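Local coordinates for protein carbonic anhydrase (Neosartorya fumigata, PDB 7COI) that probably catalyses the reversible hydration of carbon dioxide to hydrogencarbonate and a proton, as a zinc-dependent carbonic anhydrase of the beta class, at residues Gln110-Leu115 / Arg163-Lys168; Val167-Ile172 / Gly249-Gly254; Gly179-Ala184 / Glu218-Leu223. All blocks are in the same frame, centred on the assembly; numbering follows the deposited sequence.

Interaction 1: Gln110-Leu115 / Arg163-Lys168. With ACT (acetate ion), chain G.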
ATOM      1  N   GLN A 110     -25.705  -1.322 -12.929  1.00 20.90           N
ATOM      2  CA  GLN A 110     -26.031  -1.333 -11.493  1.00 18.52           C
ATOM      3  C   GLN A 110     -26.341   0.091 -11.022  1.00 18.99           C
ATOM      4  O   GLN A 110     -25.694   1.032 -11.522  1.00 19.67           O
ATOM      5  CB  GLN A 110     -24.871  -1.932 -10.683  1.00 18.94           C
ATOM      6  CG  GLN A 110     -23.644  -1.027 -10.637  1.00 19.52           C
ATOM      7  CD  GLN A 110     -22.508  -1.637  -9.852  1.00 20.93           C
ATOM      8  OE1 GLN A 110     -22.713  -2.151  -8.745  1.00 18.23           O
ATOM      9  NE2 GLN A 110     -21.309  -1.465 -10.387  1.00 17.21           N
ATOM     10  N   HIS A 111     -27.220   0.213 -10.044  1.00 18.97           N
ATOM     11  CA  HIS A 111     -27.605   1.487  -9.386  1.00 22.11           C
ATOM     12  C   HIS A 111     -27.779   1.255  -7.898  1.00 20.22           C
ATOM     13  O   HIS A 111     -28.803   1.599  -7.326  1.00 21.21           O
ATOM     14  CB  HIS A 111     -28.893   2.015 -10.067  1.00 25.62           C
ATOM     15  CG  HIS A 111     -28.649   2.415 -11.475  1.00 34.81           C
ATOM     16  ND1 HIS A 111     -28.897   1.559 -12.534  1.00 42.57           N
ATOM     17  CD2 HIS A 111     -28.139   3.545 -12.020  1.00 38.58           C
ATOM     18  CE1 HIS A 111     -28.566   2.152 -13.673  1.00 41.01           C
ATOM     19  NE2 HIS A 111     -28.106   3.368 -13.388  1.00 39.94           N
ATOM     20  N   PRO A 112     -26.790   0.684  -7.171  1.00 18.29           N
ATOM     21  CA  PRO A 112     -26.963   0.485  -5.744  1.00 17.61           C
ATOM     22  C   PRO A 112     -26.968   1.841  -5.042  1.00 17.89           C
ATOM     23  O   PRO A 112     -26.233   2.723  -5.451  1.00 20.45           O
ATOM     24  CB  PRO A 112     -25.698  -0.311  -5.355  1.00 18.63           C
ATOM     25  CG  PRO A 112     -24.702   0.114  -6.352  1.00 18.22           C
ATOM     26  CD  PRO A 112     -25.471   0.272  -7.648  1.00 19.76           C
ATOM     27  N   GLU A 113     -27.698   1.939  -3.956  1.00 18.57           N
ATOM     28  CA  GLU A 113     -27.758   3.184  -3.150  1.00 22.30           C
ATOM     29  C   GLU A 113     -26.877   3.059  -1.905  1.00 19.93           C
ATOM     30  O   GLU A 113     -26.785   4.052  -1.140  1.00 19.07           O
ATOM     31  CB  GLU A 113     -29.216   3.427  -2.758  1.00 22.96           C
ATOM     32  CG  GLU A 113     -30.128   3.550  -3.946  1.00 26.65           C
ATOM     33  CD  GLU A 113     -31.466   4.246  -3.679  1.00 33.11           C
ATOM     34  OE1 GLU A 113     -31.639   4.913  -2.603  1.00 35.83           O
ATOM     35  OE2 GLU A 113     -32.325   4.144  -4.557  1.00 37.76           O
ATOM     36  N   ILE A 114     -26.308   1.860  -1.671  1.00 19.23           N
ATOM     37  CA  ILE A 114     -25.556   1.533  -0.437  1.00 17.21           C
ATOM     38  C   ILE A 114     -24.153   1.046  -0.830  1.00 15.98           C
ATOM     39  O   ILE A 114     -24.055   0.136  -1.699  1.00 16.77           O
ATOM     40  CB  ILE A 114     -26.277   0.491   0.433  1.00 18.74           C
ATOM     41  CG1 ILE A 114     -27.681   0.991   0.855  1.00 18.66           C
ATOM     42  CG2 ILE A 114     -25.417   0.142   1.646  1.00 18.87           C
ATOM     43  CD1 ILE A 114     -28.534  -0.031   1.525  1.00 20.12           C
ATOM     44  N   LEU A 115     -23.138   1.641  -0.207  1.00 14.48           N
ATOM     45  CA  LEU A 115     -21.775   1.069  -0.107  1.00 15.34           C
ATOM     46  C   LEU A 115     -21.666   0.435   1.267  1.00 15.34           C
ATOM     47  O   LEU A 115     -21.859   1.138   2.279  1.00 15.51           O
ATOM     48  CB  LEU A 115     -20.686   2.139  -0.321  1.00 16.89           C
ATOM     49  CG  LEU A 115     -19.266   1.718   0.128  1.00 16.42           C
ATOM     50  CD1 LEU A 115     -18.785   0.505  -0.669  1.00 15.29           C
ATOM     51  CD2 LEU A 115     -18.286   2.859  -0.032  1.00 17.66           C
ATOM     52  N   ARG A 163     -18.344   8.720  -6.118  1.00 19.14           N
ATOM     53  CA  ARG A 163     -18.297   9.657  -7.260  1.00 22.39           C
ATOM     54  C   ARG A 163     -19.050   9.066  -8.449  1.00 24.99           C
ATOM     55  O   ARG A 163     -19.807   9.816  -9.101  1.00 23.43           O
ATOM     56  CB  ARG A 163     -16.869  10.018  -7.656  1.00 22.07           C
ATOM     57  CG  ARG A 163     -16.773  10.992  -8.831  1.00 25.30           C
ATOM     58  CD  ARG A 163     -15.363  11.488  -9.096  1.00 27.30           C
ATOM     59  NE  ARG A 163     -14.767  12.125  -7.924  1.00 30.43           N
ATOM     60  CZ  ARG A 163     -15.056  13.380  -7.509  1.00 37.76           C
ATOM     61  NH1 ARG A 163     -15.959  14.115  -8.148  1.00 43.29           N
ATOM     62  NH2 ARG A 163     -14.475  13.899  -6.441  1.00 36.42           N
ATOM     63  N   HIS A 164     -18.841   7.786  -8.766  1.00 20.46           N
ATOM     64  CA  HIS A 164     -19.304   7.188 -10.035  1.00 21.98           C
ATOM     65  C   HIS A 164     -20.707   6.583  -9.855  1.00 23.50           C
ATOM     66  O   HIS A 164     -21.572   6.914 -10.647  1.00 22.91           O
ATOM     67  CB  HIS A 164     -18.243   6.262 -10.591  1.00 23.05           C
ATOM     68  CG  HIS A 164     -17.007   7.010 -10.937  1.00 25.81           C
ATOM     69  ND1 HIS A 164     -16.978   7.910 -11.979  1.00 30.79           N
ATOM     70  CD2 HIS A 164     -15.787   7.057 -10.362  1.00 27.37           C
ATOM     71  CE1 HIS A 164     -15.764   8.442 -12.058  1.00 34.80           C
ATOM     72  NE2 HIS A 164     -15.013   7.929 -11.068  1.00 30.64           N
ATOM     73  N   LEU A 165     -20.975   5.794  -8.819  1.00 17.84           N
ATOM     74  CA  LEU A 165     -22.325   5.222  -8.631  1.00 19.89           C
ATOM     75  C   LEU A 165     -23.213   6.192  -7.835  1.00 18.36           C
ATOM     76  O   LEU A 165     -24.430   5.961  -7.810  1.00 18.79           O
ATOM     77  CB  LEU A 165     -22.191   3.863  -7.922  1.00 17.76           C
ATOM     78  CG  LEU A 165     -21.412   2.802  -8.707  1.00 19.76           C
ATOM     79  CD1 LEU A 165     -21.352   1.495  -7.913  1.00 18.90           C
ATOM     80  CD2 LEU A 165     -22.007   2.567 -10.096  1.00 20.91           C
ATOM     81  N   ARG A 166     -22.649   7.191  -7.167  1.00 20.21           N
ATOM     82  CA  ARG A 166     -23.405   8.180  -6.354  1.00 21.14           C
ATOM     83  C   ARG A 166     -24.297   7.473  -5.337  1.00 21.84           C
ATOM     84  O   ARG A 166     -25.516   7.799  -5.206  1.00 22.34           O
ATOM     85  CB  ARG A 166     -24.177   9.127  -7.277  1.00 23.88           C
ATOM     86  CG  ARG A 166     -23.276  10.000  -8.137  1.00 25.94           C
ATOM     87  CD  ARG A 166     -24.038  10.891  -9.122  1.00 28.04           C
ATOM     88  NE  ARG A 166     -24.985  11.760  -8.445  1.00 28.72           N
ATOM     89  CZ  ARG A 166     -24.688  12.927  -7.862  1.00 30.73           C
ATOM     90  NH1 ARG A 166     -23.446  13.387  -7.883  1.00 29.34           N
ATOM     91  NH2 ARG A 166     -25.647  13.624  -7.264  1.00 30.56           N
ATOM     92  N   VAL A 167     -23.726   6.560  -4.560  1.00 19.94           N
ATOM     93  CA  VAL A 167     -24.488   5.922  -3.465  1.00 18.82           C
ATOM     94  C   VAL A 167     -24.990   7.009  -2.521  1.00 19.75           C
ATOM     95  O   VAL A 167     -24.322   8.059  -2.372  1.00 21.24           O
ATOM     96  CB  VAL A 167     -23.623   4.873  -2.726  1.00 18.16           C
ATOM     97  CG1 VAL A 167     -23.255   3.722  -3.642  1.00 17.60           C
ATOM     98  CG2 VAL A 167     -22.363   5.477  -2.127  1.00 18.56           C
ATOM     99  N   LYS A 168     -26.086   6.742  -1.844  1.00 21.41           N
ATOM    100  CA  LYS A 168     -26.678   7.692  -0.868  1.00 25.33           C
ATOM    101  C   LYS A 168     -26.196   7.372   0.537  1.00 24.90           C
ATOM    102  O   LYS A 168     -26.305   8.255   1.425  1.00 20.42           O
ATOM    103  CB  LYS A 168     -28.203   7.607  -0.958  1.00 28.62           C
ATOM    104  CG  LYS A 168     -28.795   8.073  -2.277  1.00 37.49           C
ATOM    105  CD  LYS A 168     -30.297   8.294  -2.223  1.00 43.43           C
ATOM    106  CE  LYS A 168     -30.851   8.785  -3.544  1.00 48.65           C
ATOM    107  NZ  LYS A 168     -30.475   7.865  -4.639  1.00 49.66           N
TER
HETATM  108  C   ACT G 301     -17.391  -2.521 -10.759  1.00 25.28           C
HETATM  109  O   ACT G 301     -18.361  -2.113 -10.178  1.00 30.82           O
HETATM  110  OXT ACT G 301     -17.590  -3.613 -11.687  1.00 18.29           O
HETATM  111  CH3 ACT G 301     -15.998  -1.993 -10.544  1.00 27.12           C
HETATM  112  O   HOH W   1     -26.037   3.899  -7.822  1.00 23.08           O
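Val167 sits against the backbone of Pro112 to Leu115, and this is the tight part of the contact. Val167 CG1, anti to the carbonyl carbon and beside the backbone N (chi1 -65°), lies 3.6 Å from Pro112 O. Its CB is 3.6 Å from Glu113 O, while CG2 reaches Leu115 CB at 4.1 Å; a short branched side chain suits a site where main chain is the neighbour. Beside it, Lys168 N donates to Glu113 O (2.9 Å). Leu165 CD1 touches Pro112 CG at 3.9 Å, and the leucine crosses the chain of Gln110 at about a right angle. A water donates to both Pro112 O and Leu165 O, bridging two carbonyls that cannot bond each other.

The outer side is looser. Glu113 and Lys168 run side by side in the same direction, yet OE1 and NZ stay 3.8 Å apart, a long salt bridge. Gln110 looks beyond the contact: NE2 gives a bond of 3.0 Å to O of an acetate, probably from the crystallisation liquor, and OE1 bonds Ser122 of the second subunit. The turn carries the chain from helix 152-164 into strand 169-175 and packs on the start of strand 114-119, with Phe138 of strand 137-142 against Pro112, Leu115 and Leu165.

Interaction 2: Val167-Ile172 / Gly249-Gly254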
ATOM      1  N   VAL A 167     -23.726   6.560  -4.560  1.00 19.94           N
ATOM      2  CA  VAL A 167     -24.488   5.922  -3.465  1.00 18.82           C
ATOM      3  C   VAL A 167     -24.990   7.009  -2.521  1.00 19.75           C
ATOM      4  O   VAL A 167     -24.322   8.059  -2.372  1.00 21.24           O
ATOM      5  CB  VAL A 167     -23.623   4.873  -2.726  1.00 18.16           C
ATOM      6  CG1 VAL A 167     -23.255   3.722  -3.642  1.00 17.60           C
ATOM      7  CG2 VAL A 167     -22.363   5.477  -2.127  1.00 18.56           C
ATOM      8  N   LYS A 168     -26.086   6.742  -1.844  1.00 21.41           N
ATOM      9  CA  LYS A 168     -26.678   7.692  -0.868  1.00 25.33           C
ATOM     10  C   LYS A 168     -26.196   7.372   0.537  1.00 24.90           C
ATOM     11  O   LYS A 168     -26.305   8.255   1.425  1.00 20.42           O
ATOM     12  CB  LYS A 168     -28.203   7.607  -0.958  1.00 28.62           C
ATOM     13  CG  LYS A 168     -28.795   8.073  -2.277  1.00 37.49           C
ATOM     14  CD  LYS A 168     -30.297   8.294  -2.223  1.00 43.43           C
ATOM     15  CE  LYS A 168     -30.851   8.785  -3.544  1.00 48.65           C
ATOM     16  NZ  LYS A 168     -30.475   7.865  -4.639  1.00 49.66           N
ATOM     17  N   HIS A 169     -25.724   6.138   0.773  1.00 20.42           N
ATOM     18  CA  HIS A 169     -25.365   5.672   2.125  1.00 20.63           C
ATOM     19  C   HIS A 169     -24.028   4.938   2.062  1.00 19.25           C
ATOM     20  O   HIS A 169     -23.856   4.114   1.134  1.00 19.05           O
ATOM     21  CB  HIS A 169     -26.414   4.714   2.685  1.00 22.49           C
ATOM     22  CG  HIS A 169     -27.768   5.322   2.749  1.00 23.00           C
ATOM     23  ND1 HIS A 169     -28.140   6.113   3.812  1.00 23.98           N
ATOM     24  CD2 HIS A 169     -28.807   5.291   1.881  1.00 26.31           C
ATOM     25  CE1 HIS A 169     -29.376   6.527   3.614  1.00 25.60           C
ATOM     26  NE2 HIS A 169     -29.806   6.053   2.425  1.00 24.14           N
ATOM     27  N   VAL A 170     -23.150   5.239   3.000  1.00 18.98           N
ATOM     28  CA  VAL A 170     -21.941   4.403   3.285  1.00 19.78           C
ATOM     29  C   VAL A 170     -22.125   3.797   4.655  1.00 21.47           C
ATOM     30  O   VAL A 170     -22.302   4.538   5.628  1.00 21.59           O
ATOM     31  CB  VAL A 170     -20.618   5.174   3.164  1.00 17.94           C
ATOM     32  CG1 VAL A 170     -19.441   4.198   3.387  1.00 17.01           C
ATOM     33  CG2 VAL A 170     -20.499   5.871   1.817  1.00 18.27           C
ATOM     34  N   VAL A 171     -22.068   2.471   4.743  1.00 17.10           N
ATOM     35  CA  VAL A 171     -22.226   1.734   5.995  1.00 17.48           C
ATOM     36  C   VAL A 171     -20.890   1.069   6.308  1.00 18.97           C
ATOM     37  O   VAL A 171     -20.380   0.353   5.439  1.00 19.27           O
ATOM     38  CB  VAL A 171     -23.346   0.688   5.853  1.00 19.04           C
ATOM     39  CG1 VAL A 171     -23.475  -0.149   7.103  1.00 19.80           C
ATOM     40  CG2 VAL A 171     -24.666   1.319   5.443  1.00 20.39           C
ATOM     41  N   ILE A 172     -20.360   1.291   7.489  1.00 16.24           N
ATOM     42  CA  ILE A 172     -19.249   0.487   8.036  1.00 16.90           C
ATOM     43  C   ILE A 172     -19.880  -0.426   9.057  1.00 18.18           C
ATOM     44  O   ILE A 172     -20.483   0.072  10.032  1.00 16.29           O
ATOM     45  CB  ILE A 172     -18.093   1.331   8.604  1.00 15.60           C
ATOM     46  CG1 ILE A 172     -17.501   2.247   7.542  1.00 16.11           C
ATOM     47  CG2 ILE A 172     -17.036   0.413   9.203  1.00 16.44           C
ATOM     48  CD1 ILE A 172     -16.403   3.162   8.075  1.00 16.83           C
ATOM     49  N   GLY A 249     -26.345  15.175   0.584  1.00 22.75           N
ATOM     50  CA  GLY A 249     -26.704  14.624   1.891  1.00 23.01           C
ATOM     51  C   GLY A 249     -26.315  13.149   1.977  1.00 23.69           C
ATOM     52  O   GLY A 249     -27.037  12.407   2.667  1.00 23.55           O
ATOM     53  N   LEU A 250     -25.213  12.731   1.331  1.00 24.80           N
ATOM     54  CA  LEU A 250     -24.664  11.363   1.569  1.00 22.83           C
ATOM     55  C   LEU A 250     -24.619  11.146   3.066  1.00 22.88           C
ATOM     56  O   LEU A 250     -24.148  12.058   3.841  1.00 23.12           O
ATOM     57  CB  LEU A 250     -23.264  11.243   0.961  1.00 25.79           C
ATOM     58  CG  LEU A 250     -22.486   9.975   1.330  1.00 27.92           C
ATOM     59  CD1 LEU A 250     -23.092   8.817   0.616  1.00 29.06           C
ATOM     60  CD2 LEU A 250     -21.027  10.075   0.933  1.00 33.48           C
ATOM     61  N   GLN A 251     -25.054   9.973   3.514  1.00 21.71           N
ATOM     62  CA  GLN A 251     -25.044   9.658   4.945  1.00 22.23           C
ATOM     63  C   GLN A 251     -24.017   8.562   5.181  1.00 23.46           C
ATOM     64  O   GLN A 251     -23.866   7.709   4.283  1.00 23.28           O
ATOM     65  CB  GLN A 251     -26.417   9.206   5.392  1.00 26.05           C
ATOM     66  CG  GLN A 251     -27.439  10.335   5.333  1.00 29.13           C
ATOM     67  CD  GLN A 251     -28.819   9.816   5.639  1.00 31.98           C
ATOM     68  OE1 GLN A 251     -28.999   8.881   6.414  1.00 33.52           O
ATOM     69  NE2 GLN A 251     -29.807  10.395   4.986  1.00 35.22           N
ATOM     70  N   VAL A 252     -23.402   8.593   6.358  1.00 22.64           N
ATOM     71  CA  VAL A 252     -22.505   7.497   6.807  1.00 24.49           C
ATOM     72  C   VAL A 252     -23.083   6.882   8.064  1.00 25.22           C
ATOM     73  O   VAL A 252     -23.710   7.595   8.849  1.00 26.51           O
ATOM     74  CB  VAL A 252     -21.054   7.991   6.959  1.00 24.71           C
ATOM     75  CG1 VAL A 252     -20.576   8.612   5.669  1.00 23.99           C
ATOM     76  CG2 VAL A 252     -20.876   8.956   8.135  1.00 24.24           C
ATOM     77  N   HIS A 253     -22.929   5.575   8.221  1.00 20.43           N
ATOM     78  CA  HIS A 253     -23.580   4.815   9.320  1.00 22.70           C
ATOM     79  C   HIS A 253     -22.606   3.788   9.861  1.00 20.48           C
ATOM     80  O   HIS A 253     -21.969   3.120   9.024  1.00 19.32           O
ATOM     81  CB  HIS A 253     -24.839   4.090   8.807  1.00 23.70           C
ATOM     82  CG  HIS A 253     -25.736   4.933   7.973  1.00 27.33           C
ATOM     83  ND1 HIS A 253     -26.700   5.719   8.555  1.00 26.05           N
ATOM     84  CD2 HIS A 253     -25.830   5.113   6.638  1.00 25.74           C
ATOM     85  CE1 HIS A 253     -27.342   6.366   7.604  1.00 27.85           C
ATOM     86  NE2 HIS A 253     -26.858   5.979   6.412  1.00 26.63           N
ATOM     87  N   GLY A 254     -22.564   3.652  11.176  1.00 20.68           N
ATOM     88  CA  GLY A 254     -21.818   2.592  11.859  1.00 20.16           C
ATOM     89  C   GLY A 254     -22.772   1.562  12.390  1.00 24.78           C
ATOM     90  O   GLY A 254     -23.764   1.955  13.071  1.00 22.55           O
TER
HETATM   91  O   HOH W   2     -28.261  10.149   1.399  1.00 37.30           O
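His169-Ile172 and Gln251-Gly254 pair as adjacent parallel strands inside the central sheet, their axes 4.7 Å apart and 18° from parallel. Four backbone bonds form the ladder: Gln251 N to Lys168 O, Val170 N to Gln251 O, His253 N to Val170 O and Ile172 N to His253 O. At the entrance a water donates to both Lys168 O and Gly249 O; Gly249, just after helix 239-248, has the positive phi that glycine adopts easily.

On one face the two imidazoles meet rim to rim, and His169 ND1 and His253 NE2 share a hydrogen bond of 2.9 Å. CG of His253 is anti to its carbonyl carbon and beside the backbone N (chi1 -47°), a placing from which NE2 can reach His169. Gln251 OE1 comes to the edge of the His169 ring, 3.7 Å from CE1, its amide turned 81° from the ring. Phe81 of the second subunit stacks on His253.

The other face is aliphatic. Leu250 CD1 lies 4.1 Å from Val170 CG2 and 3.3 Å from Val167 O, and Val252 CG1 packs on Val170 CB; Leu232 and Leu235 of helix 216-236 cover this side. Beta-branched residues suit such extended strands. Parallel neighbours joined through intervening helices are typical of the alpha/beta core of beta-class carbonic anhydrases.

Interaction 3: Gly179-Ala184 / Glu218-Leu223. With ACT (acetate ion), chain E.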
ATOM      1  N   GLY A 179     -12.305 -11.991  14.648  1.00 22.77           N
ATOM      2  CA  GLY A 179     -10.932 -12.523  14.792  1.00 21.48           C
ATOM      3  C   GLY A 179      -9.853 -11.475  14.590  1.00 18.75           C
ATOM      4  O   GLY A 179      -8.808 -11.593  15.214  1.00 16.74           O
ATOM      5  N   GLY A 180     -10.060 -10.464  13.751  1.00 19.49           N
ATOM      6  CA  GLY A 180      -9.073  -9.397  13.548  1.00 19.63           C
ATOM      7  C   GLY A 180      -9.022  -8.492  14.745  1.00 19.49           C
ATOM      8  O   GLY A 180      -7.940  -8.153  15.224  1.00 19.79           O
ATOM      9  N   VAL A 181     -10.183  -8.134  15.279  1.00 17.52           N
ATOM     10  CA  VAL A 181     -10.233  -7.325  16.527  1.00 18.30           C
ATOM     11  C   VAL A 181      -9.561  -8.138  17.649  1.00 18.67           C
ATOM     12  O   VAL A 181      -8.720  -7.575  18.388  1.00 19.90           O
ATOM     13  CB  VAL A 181     -11.682  -6.938  16.843  1.00 17.61           C
ATOM     14  CG1 VAL A 181     -11.784  -6.313  18.228  1.00 17.40           C
ATOM     15  CG2 VAL A 181     -12.227  -6.001  15.764  1.00 18.72           C
ATOM     16  N   ALA A 182      -9.896  -9.416  17.792  1.00 20.38           N
ATOM     17  CA  ALA A 182      -9.295 -10.271  18.857  1.00 20.50           C
ATOM     18  C   ALA A 182      -7.764 -10.350  18.684  1.00 21.90           C
ATOM     19  O   ALA A 182      -7.012 -10.257  19.682  1.00 19.71           O
ATOM     20  CB  ALA A 182      -9.935 -11.629  18.872  1.00 20.28           C
ATOM     21  N   ALA A 183      -7.272 -10.508  17.454  1.00 20.76           N
ATOM     22  CA  ALA A 183      -5.820 -10.568  17.172  1.00 19.34           C
ATOM     23  C   ALA A 183      -5.146  -9.296  17.705  1.00 19.57           C
ATOM     24  O   ALA A 183      -4.047  -9.386  18.313  1.00 20.72           O
ATOM     25  CB  ALA A 183      -5.593 -10.747  15.697  1.00 19.53           C
ATOM     26  N   ALA A 184      -5.763  -8.121  17.495  1.00 17.64           N
ATOM     27  CA  ALA A 184      -5.187  -6.833  17.918  1.00 17.22           C
ATOM     28  C   ALA A 184      -5.092  -6.750  19.453  1.00 18.77           C
ATOM     29  O   ALA A 184      -4.253  -5.998  19.951  1.00 19.21           O
ATOM     30  CB  ALA A 184      -5.972  -5.679  17.349  1.00 17.25           C
ATOM     31  N   GLU A 218     -16.232  -8.667  26.158  1.00 40.91           N
ATOM     32  CA  GLU A 218     -16.701  -7.255  26.150  1.00 44.30           C
ATOM     33  C   GLU A 218     -15.643  -6.392  25.451  1.00 42.92           C
ATOM     34  O   GLU A 218     -16.043  -5.479  24.744  1.00 34.42           O
ATOM     35  CB  GLU A 218     -16.904  -6.697  27.560  1.00 45.74           C
ATOM     36  CG  GLU A 218     -18.116  -7.216  28.305  1.00 49.36           C
ATOM     37  CD  GLU A 218     -18.192  -6.708  29.749  1.00 54.80           C
ATOM     38  OE1 GLU A 218     -17.146  -6.728  30.475  1.00 53.26           O
ATOM     39  OE2 GLU A 218     -19.298  -6.261  30.157  1.00 52.26           O
ATOM     40  N   ALA A 219     -14.348  -6.643  25.671  1.00 40.82           N
ATOM     41  CA  ALA A 219     -13.235  -5.867  25.065  1.00 41.54           C
ATOM     42  C   ALA A 219     -13.261  -6.032  23.545  1.00 34.38           C
ATOM     43  O   ALA A 219     -13.059  -5.022  22.840  1.00 35.35           O
ATOM     44  CB  ALA A 219     -11.893  -6.292  25.624  1.00 41.67           C
ATOM     45  N   VAL A 220     -13.538  -7.239  23.057  1.00 31.47           N
ATOM     46  CA  VAL A 220     -13.597  -7.533  21.598  1.00 36.72           C
ATOM     47  C   VAL A 220     -14.760  -6.733  21.015  1.00 34.73           C
ATOM     48  O   VAL A 220     -14.587  -6.143  19.973  1.00 30.75           O
ATOM     49  CB  VAL A 220     -13.713  -9.037  21.297  1.00 37.15           C
ATOM     50  CG1 VAL A 220     -14.116  -9.308  19.857  1.00 37.89           C
ATOM     51  CG2 VAL A 220     -12.424  -9.769  21.639  1.00 40.60           C
ATOM     52  N   VAL A 221     -15.906  -6.668  21.698  1.00 30.74           N
ATOM     53  CA  VAL A 221     -17.052  -5.851  21.226  1.00 26.90           C
ATOM     54  C   VAL A 221     -16.673  -4.378  21.295  1.00 24.88           C
ATOM     55  O   VAL A 221     -16.978  -3.684  20.329  1.00 25.57           O
ATOM     56  CB  VAL A 221     -18.330  -6.152  22.033  1.00 30.85           C
ATOM     57  CG1 VAL A 221     -19.427  -5.122  21.797  1.00 29.76           C
ATOM     58  CG2 VAL A 221     -18.823  -7.553  21.708  1.00 31.99           C
ATOM     59  N   ARG A 222     -16.086  -3.901  22.389  1.00 26.25           N
ATOM     60  CA  ARG A 222     -15.807  -2.459  22.590  1.00 25.47           C
ATOM     61  C   ARG A 222     -14.824  -2.020  21.516  1.00 22.83           C
ATOM     62  O   ARG A 222     -15.049  -0.989  20.889  1.00 20.64           O
ATOM     63  CB  ARG A 222     -15.228  -2.162  23.976  1.00 29.08           C
ATOM     64  CG  ARG A 222     -14.972  -0.682  24.243  1.00 30.97           C
ATOM     65  CD  ARG A 222     -16.171   0.224  24.099  1.00 38.21           C
ATOM     66  NE  ARG A 222     -17.165  -0.195  25.090  1.00 47.98           N
ATOM     67  CZ  ARG A 222     -17.133   0.066  26.409  1.00 51.02           C
ATOM     68  NH1 ARG A 222     -16.169   0.793  26.953  1.00 50.45           N
ATOM     69  NH2 ARG A 222     -18.087  -0.412  27.186  1.00 53.80           N
ATOM     70  N   LEU A 223     -13.773  -2.790  21.308  1.00 21.54           N
ATOM     71  CA  LEU A 223     -12.748  -2.415  20.299  1.00 20.87           C
ATOM     72  C   LEU A 223     -13.378  -2.481  18.902  1.00 19.51           C
ATOM     73  O   LEU A 223     -13.029  -1.631  18.066  1.00 18.75           O
ATOM     74  CB  LEU A 223     -11.530  -3.328  20.432  1.00 20.22           C
ATOM     75  CG  LEU A 223     -10.373  -2.968  19.504  1.00 20.98           C
ATOM     76  CD1 LEU A 223      -9.985  -1.507  19.609  1.00 22.09           C
ATOM     77  CD2 LEU A 223      -9.174  -3.838  19.785  1.00 20.36           C
TER
HETATM   78  C   ACT E 301     -12.643 -12.371  10.836  1.00 25.67           C
HETATM   79  O   ACT E 301     -12.969 -13.478  10.421  1.00 26.20           O
HETATM   80  OXT ACT E 301     -13.534 -11.723  11.803  1.00 18.89           O
HETATM   81  CH3 ACT E 301     -11.379 -11.629  10.390  1.00 29.78           C
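Val181 places one methyl, CG1, between Val220 and Leu223 of the facing helix, and that methyl carries most of the contact. Val181 CG1 stands anti to the backbone N (chi1 171°), which points it at the other helix, 3.3 Å from Val220 O. The same methyl is 3.7 Å from Leu223 CB and also touches Val220 CG1. A branched but short residue suits this place, since it offers a methyl to a helix backbone without needing depth to bury a longer chain.

Leu223 answers from one turn further along its helix. Its CG is also anti to the backbone N (chi1 -176°), and the side chain slides past that of Val181 in the opposite direction, so that CB, CG and CD2 all border the same Val181 methyl. CD2 then reaches on to Ala184 CB at 4.4 Å. Val220 divides its two branches: CG1 meets Val181, while CG2 lies 4.2 Å from Ala182 CB. The small Ala182 and Ala184, which follow Val181 in the helix, let Val220 and Leu223 come close.

No hydrogen bond crosses; the contact is apolar packing between short helical segments 9.2 Å apart that cross at 108°. Leu185, at the end of helix 179-185, also touches Val220 and Leu223, and Leu203 of helix 193-206 packs on Leu223.

At the start of the first helix, Gly179 N donates to acetate OXT (3.1 Å), and the same acetate, probably a crystallisation additive, is bonded by Gln110 of the second subunit; the helix end would tend to welcome an anion. Helix 179-185 directly follows His175 and Cys178, which bind zinc together with Cys119, and the side chain of Val181 is about 6 Å from the metal. The arrangement is the packing behind the His-X-X-Cys zinc motif of beta-class carbonic anhydrases.

How the interactions relate
From the N terminus, 110-115 leads into strand 114-119, and interaction 1 closes the first loop when the chain returns from helix 152-164. Residues Val167 and Lys168 belong to interaction 2 as well, which opens there and closes far later, at 249-254. Interaction 3 is nested inside that long, mostly helical excursion, tying helix 179-185 to helix 216-236. Interactions 1 and 2 touch: Leu115 lies beside strand 169-175, probably bonded to His169 and Val171, so both build one sheet. Interaction 3 stands on the opposite side of the chain's centre, its centre about 24 Å from that of interaction 2, yet strand 169-175 leads to it by way of His175 and Cys178.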